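Long-range contact in 1-acyl-sn-glycerol-3-phosphate acyltransferase (Thermotoga maritima, PDB 5KYM), which probably transfers a fatty acyl chain to lysophosphatidic acid, making phosphatidic acid at the membrane: residues 165-177 and 222-235. Numbering follows the deposited sequence.
Sequences VLSFKKDSLMIAV and SEEELRKYVEEVVK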
loop_
_atom_site.group_PDB
_atom_site.type_symbol
_atom_site.label_atom_id
_atom_site.label_comp_id
_atom_site.label_asym_id
_atom_site.label_seq_id
_atom_site.Cartn_x
_atom_site.Cartn_y
_atom_site.Cartn_z
ATOM N N VAL A 165 -6.041 -9.147 12.950
ATOM C CA VAL A 165 -6.653 -8.991 11.624
ATOM C C VAL A 165 -8.160 -9.092 11.762
ATOM O O VAL A 165 -8.689 -10.046 12.317
ATOM C CB VAL A 165 -6.155 -10.031 10.619
ATOM C CG1 VAL A 165 -6.484 -9.581 9.211
ATOM C CG2 VAL A 165 -4.649 -10.229 10.769
ATOM N N LEU A 166 -8.867 -8.115 11.231
ATOM C CA LEU A 166 -10.300 -8.120 11.272
ATOM C C LEU A 166 -10.832 -8.977 10.139
ATOM O O LEU A 166 -10.084 -9.432 9.275
ATOM C CB LEU A 166 -10.808 -6.704 11.120
ATOM C CG LEU A 166 -10.256 -5.669 12.134
ATOM C CD1 LEU A 166 -10.405 -4.256 11.571
ATOM C CD2 LEU A 166 -10.830 -5.799 13.536
ATOM N N SER A 167 -12.140 -9.220 10.155
ATOM C CA SER A 167 -12.805 -9.971 9.077
ATOM C C SER A 167 -12.750 -9.217 7.784
ATOM O O SER A 167 -12.876 -8.013 7.810
ATOM C CB SER A 167 -14.268 -10.260 9.417
ATOM O OG SER A 167 -14.360 -11.355 10.291
ATOM N N PHE A 168 -12.598 -9.891 6.656
ATOM C CA PHE A 168 -12.647 -9.193 5.361
ATOM C C PHE A 168 -14.119 -8.837 5.130
ATOM O O PHE A 168 -14.959 -9.706 5.183
ATOM C CB PHE A 168 -12.044 -10.072 4.233
ATOM C CG PHE A 168 -10.505 -10.164 4.226
ATOM C CD1 PHE A 168 -9.711 -9.802 5.312
ATOM C CD2 PHE A 168 -9.849 -10.573 3.080
ATOM C CE1 PHE A 168 -8.325 -9.856 5.260
ATOM C CE2 PHE A 168 -8.472 -10.636 3.018
ATOM C CZ PHE A 168 -7.721 -10.324 4.134
ATOM N N LYS A 169 -14.437 -7.563 4.945
ATOM C CA LYS A 169 -15.815 -7.129 4.707
ATOM C C LYS A 169 -16.402 -7.941 3.517
ATOM O O LYS A 169 -15.699 -8.317 2.587
ATOM C CB LYS A 169 -15.910 -5.582 4.477
ATOM C CG LYS A 169 -15.570 -4.623 5.650
ATOM C CD LYS A 169 -16.141 -5.034 7.055
ATOM C CE LYS A 169 -15.373 -4.438 8.268
ATOM N NZ LYS A 169 -14.022 -5.047 8.711
ATOM N N LYS A 170 -17.691 -8.255 3.586
ATOM C CA LYS A 170 -18.412 -8.971 2.516
ATOM C C LYS A 170 -18.347 -8.143 1.232
ATOM O O LYS A 170 -18.397 -6.934 1.254
ATOM C CB LYS A 170 -19.877 -9.273 2.966
ATOM C CG LYS A 170 -20.847 -9.927 1.961
ATOM C CD LYS A 170 -22.204 -9.188 1.949
ATOM C CE LYS A 170 -23.390 -10.030 1.479
ATOM N NZ LYS A 170 -23.101 -10.656 0.160
ATOM N N ASP A 171 -18.222 -8.828 0.119
ATOM C CA ASP A 171 -18.023 -8.245 -1.229
ATOM C C ASP A 171 -16.712 -7.478 -1.394
ATOM O O ASP A 171 -16.579 -6.739 -2.372
ATOM C CB ASP A 171 -19.230 -7.386 -1.700
ATOM C CG ASP A 171 -20.561 -8.187 -1.771
ATOM O OD1 ASP A 171 -20.582 -9.416 -2.084
ATOM O OD2 ASP A 171 -21.620 -7.565 -1.527
ATOM N N SER A 172 -15.733 -7.675 -0.504
ATOM C CA SER A 172 -14.477 -6.905 -0.568
ATOM C C SER A 172 -13.630 -7.333 -1.771
ATOM O O SER A 172 -13.113 -6.491 -2.500
ATOM C CB SER A 172 -13.712 -6.950 0.738
ATOM O OG SER A 172 -13.411 -8.256 1.205
ATOM N N LEU A 173 -13.581 -8.635 -2.046
ATOM C CA LEU A 173 -12.926 -9.134 -3.270
ATOM C C LEU A 173 -13.712 -9.084 -4.579
ATOM O O LEU A 173 -13.206 -9.464 -5.614
ATOM C CB LEU A 173 -12.320 -10.540 -3.048
ATOM C CG LEU A 173 -10.934 -10.227 -2.461
ATOM C CD1 LEU A 173 -10.969 -10.652 -1.029
ATOM C CD2 LEU A 173 -9.806 -10.822 -3.266
ATOM N N MET A 174 -14.880 -8.515 -4.571
ATOM C CA MET A 174 -15.598 -8.337 -5.815
ATOM C C MET A 174 -14.750 -7.684 -6.910
ATOM O O MET A 174 -14.932 -8.056 -8.066
ATOM C CB MET A 174 -16.903 -7.567 -5.595
ATOM C CG MET A 174 -17.901 -7.769 -6.731
ATOM S SD MET A 174 -18.368 -9.500 -7.053
ATOM C CE MET A 174 -19.249 -9.968 -5.549
ATOM N N ILE A 175 -13.777 -6.809 -6.625
ATOM C CA ILE A 175 -13.077 -6.229 -7.792
ATOM C C ILE A 175 -12.251 -7.251 -8.561
ATOM O O ILE A 175 -12.052 -7.115 -9.752
ATOM C CB ILE A 175 -12.233 -4.969 -7.522
ATOM C CG1 ILE A 175 -11.008 -5.283 -6.753
ATOM C CG2 ILE A 175 -13.017 -3.907 -6.779
ATOM C CD1 ILE A 175 -10.141 -4.070 -6.671
ATOM N N ALA A 176 -11.821 -8.301 -7.879
ATOM C CA ALA A 176 -11.111 -9.408 -8.536
ATOM C C ALA A 176 -12.057 -10.310 -9.339
ATOM O O ALA A 176 -11.825 -10.599 -10.520
ATOM C CB ALA A 176 -10.344 -10.228 -7.517
ATOM N N VAL A 177 -13.127 -10.751 -8.681
ATOM C CA VAL A 177 -14.166 -11.558 -9.317
ATOM C C VAL A 177 -14.657 -10.998 -10.616
ATOM O O VAL A 177 -14.705 -11.717 -11.571
ATOM C CB VAL A 177 -15.335 -11.831 -8.345
ATOM C CG1 VAL A 177 -16.650 -11.821 -9.036
ATOM C CG2 VAL A 177 -15.093 -13.160 -7.717
ATOM N N SER A 222 -17.295 -18.428 -6.285
ATOM C CA SER A 222 -17.833 -17.086 -5.940
ATOM C C SER A 222 -16.851 -16.150 -5.327
ATOM O O SER A 222 -15.805 -16.541 -4.906
ATOM C CB SER A 222 -18.946 -17.215 -4.919
ATOM O OG SER A 222 -18.459 -17.754 -3.695
ATOM N N GLU A 223 -17.246 -14.884 -5.233
ATOM C CA GLU A 223 -16.503 -13.835 -4.501
ATOM C C GLU A 223 -16.264 -14.246 -3.089
ATOM O O GLU A 223 -15.191 -14.007 -2.556
ATOM C CB GLU A 223 -17.295 -12.528 -4.464
ATOM C CG GLU A 223 -16.551 -11.374 -3.776
ATOM C CD GLU A 223 -16.648 -11.352 -2.256
ATOM O OE1 GLU A 223 -17.516 -12.105 -1.731
ATOM O OE2 GLU A 223 -15.887 -10.579 -1.591
ATOM N N GLU A 224 -17.286 -14.810 -2.468
ATOM C CA GLU A 224 -17.222 -15.215 -1.080
ATOM C C GLU A 224 -16.224 -16.330 -0.805
ATOM O O GLU A 224 -15.722 -16.403 0.291
ATOM C CB GLU A 224 -18.619 -15.633 -0.613
ATOM C CG GLU A 224 -18.865 -15.552 0.874
ATOM C CD GLU A 224 -19.497 -16.825 1.384
ATOM O OE1 GLU A 224 -20.751 -16.884 1.399
ATOM O OE2 GLU A 224 -18.706 -17.772 1.695
ATOM N N GLU A 225 -15.932 -17.174 -1.785
ATOM C CA GLU A 225 -15.046 -18.328 -1.604
ATOM C C GLU A 225 -13.583 -17.918 -1.783
ATOM O O GLU A 225 -12.682 -18.442 -1.129
ATOM C CB GLU A 225 -15.435 -19.441 -2.571
ATOM C CG GLU A 225 -14.639 -20.745 -2.421
ATOM C CD GLU A 225 -14.796 -21.688 -3.621
ATOM O OE1 GLU A 225 -15.987 -21.988 -3.847
ATOM O OE2 GLU A 225 -13.782 -22.130 -4.295
ATOM N N LEU A 226 -13.361 -17.010 -2.709
ATOM C CA LEU A 226 -12.050 -16.385 -2.988
ATOM C C LEU A 226 -11.577 -15.587 -1.809
ATOM O O LEU A 226 -10.402 -15.654 -1.412
ATOM C CB LEU A 226 -12.182 -15.429 -4.221
ATOM C CG LEU A 226 -11.059 -14.454 -4.546
ATOM C CD1 LEU A 226 -9.754 -15.137 -4.868
ATOM C CD2 LEU A 226 -11.470 -13.614 -5.726
ATOM N N ARG A 227 -12.513 -14.809 -1.265
ATOM C CA ARG A 227 -12.245 -13.940 -0.122
ATOM C C ARG A 227 -11.752 -14.705 1.060
ATOM O O ARG A 227 -10.783 -14.321 1.691
ATOM C CB ARG A 227 -13.473 -13.150 0.270
ATOM C CG ARG A 227 -13.201 -12.117 1.339
ATOM C CD ARG A 227 -14.405 -11.233 1.574
ATOM N NE ARG A 227 -15.332 -12.056 2.333
ATOM C CZ ARG A 227 -16.559 -12.365 1.978
ATOM N NH1 ARG A 227 -17.095 -11.865 0.878
ATOM N NH2 ARG A 227 -17.272 -13.174 2.759
ATOM N N LYS A 228 -12.412 -15.818 1.333
ATOM C CA LYS A 228 -12.037 -16.674 2.414
ATOM C C LYS A 228 -10.658 -17.290 2.232
ATOM O O LYS A 228 -9.985 -17.561 3.224
ATOM C CB LYS A 228 -13.144 -17.692 2.665
ATOM C CG LYS A 228 -14.432 -17.007 3.196
ATOM C CD LYS A 228 -14.277 -15.964 4.340
ATOM C CE LYS A 228 -13.516 -16.492 5.588
ATOM N NZ LYS A 228 -14.382 -17.342 6.483
ATOM N N TYR A 229 -10.219 -17.489 0.990
ATOM C CA TYR A 229 -8.965 -18.200 0.701
ATOM C C TYR A 229 -7.838 -17.254 0.972
ATOM O O TYR A 229 -6.836 -17.572 1.662
ATOM C CB TYR A 229 -8.954 -18.736 -0.749
ATOM C CG TYR A 229 -7.687 -19.448 -1.156
ATOM C CD1 TYR A 229 -6.654 -18.762 -1.736
ATOM C CD2 TYR A 229 -7.543 -20.804 -1.038
ATOM C CE1 TYR A 229 -5.474 -19.384 -2.078
ATOM C CE2 TYR A 229 -6.388 -21.448 -1.418
ATOM C CZ TYR A 229 -5.357 -20.725 -1.934
ATOM O OH TYR A 229 -4.149 -21.275 -2.348
ATOM N N VAL A 230 -8.042 -16.057 0.430
ATOM C CA VAL A 230 -7.064 -14.982 0.522
ATOM C C VAL A 230 -6.905 -14.539 1.987
ATOM O O VAL A 230 -5.803 -14.409 2.487
ATOM C CB VAL A 230 -7.463 -13.816 -0.408
ATOM C CG1 VAL A 230 -6.532 -12.618 -0.190
ATOM C CG2 VAL A 230 -7.402 -14.257 -1.863
ATOM N N GLU A 231 -8.032 -14.346 2.662
ATOM C CA GLU A 231 -8.091 -14.116 4.108
ATOM C C GLU A 231 -7.296 -15.081 4.946
ATOM O O GLU A 231 -6.564 -14.604 5.805
ATOM C CB GLU A 231 -9.538 -14.061 4.637
ATOM C CG GLU A 231 -9.606 -13.422 6.015
ATOM C CD GLU A 231 -10.981 -13.172 6.596
ATOM O OE1 GLU A 231 -12.014 -13.579 6.031
ATOM O OE2 GLU A 231 -10.991 -12.549 7.672
ATOM N N GLU A 232 -7.401 -16.400 4.722
ATOM C CA GLU A 232 -6.567 -17.351 5.511
ATOM C C GLU A 232 -5.155 -17.172 5.162
ATOM O O GLU A 232 -4.339 -17.121 6.076
ATOM C CB GLU A 232 -6.926 -18.855 5.455
ATOM C CG GLU A 232 -8.072 -19.319 6.402
ATOM C CD GLU A 232 -8.507 -18.311 7.510
ATOM O OE1 GLU A 232 -7.881 -18.307 8.620
ATOM O OE2 GLU A 232 -9.478 -17.527 7.276
ATOM N N VAL A 233 -4.863 -17.027 3.871
ATOM C CA VAL A 233 -3.454 -16.806 3.412
ATOM C C VAL A 233 -2.779 -15.603 4.097
ATOM O O VAL A 233 -1.673 -15.719 4.634
ATOM C CB VAL A 233 -3.345 -16.635 1.872
ATOM C CG1 VAL A 233 -1.927 -16.238 1.482
ATOM C CG2 VAL A 233 -3.766 -17.916 1.147
ATOM N N VAL A 234 -3.470 -14.480 4.071
ATOM C CA VAL A 234 -2.943 -13.262 4.630
ATOM C C VAL A 234 -2.782 -13.434 6.130
ATOM O O VAL A 234 -1.696 -13.142 6.678
ATOM C CB VAL A 234 -3.816 -12.025 4.344
ATOM C CG1 VAL A 234 -3.142 -10.811 4.985
ATOM C CG2 VAL A 234 -3.976 -11.785 2.851
ATOM N N LYS A 235 -3.853 -13.921 6.769
ATOM C CA LYS A 235 -3.848 -14.108 8.210
ATOM C C LYS A 235 -2.722 -14.968 8.715
ATOM O O LYS A 235 -2.099 -14.612 9.712
ATOM C CB LYS A 235 -5.174 -14.665 8.719
ATOM C CG LYS A 235 -6.170 -13.595 9.067
ATOM C CD LYS A 235 -7.400 -14.304 9.531
ATOM C CE LYS A 235 -8.509 -13.315 9.880
ATOM N NZ LYS A 235 -9.631 -14.032 10.582
#
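A chi1 of -163° turns the E231 side chain away from its own backbone N, and an extended chain carries it over the ring of F168. The pair belongs to the alpha/beta acyltransferase domain of PlsC, where the C-terminal helix 223-243 packs on the loop 165-173, with its type II turn, and on the mixed sheet. CG of E231 sits over the ring centre in a CH-pi contact, 3.7 Å from the F168 centroid, and the carboxylate is stacked nearly parallel to the ring, 12° apart. Its OE2 accepts a weak bond from F168 N (3.3 Å) and is in a salt bridge with K235 NZ. At the ring edge, F168 CZ meets V234 CG2 and CE2 meets V230 CG1, while V81 of strand 79-82 also touches the F168 side chain.

One helical turn before E231, a bend at chi3 (75°) lays the R227 guanidinium against the type II turn K169-S172, with K170 CA over one face. R227 NH1 forms a salt bridge with E223, 2.7 Å from OE1, and also donates to the syn lone pair of OE2 (3.0 Å), which lies near the guanidinium plane. E223 OE2 accepts a weak bond from L173 N (3.1 Å) as well; the arginine probably offsets the charge of E223, which lies near D171. Replacing R227 by an alanine would remove the guanidinium and would probably leave the E223 carboxylate without its charge partner and open a gap beside the turn. The L173 methyls divide the work: CD1 lies against R227 CG and CD2 against L226 CG, beside V183 of strand 183-189. Beyond it, V177 CG2 rests 3.6 Å from E223 CA, and M174 sets CE 3.4 Å from E223 CB.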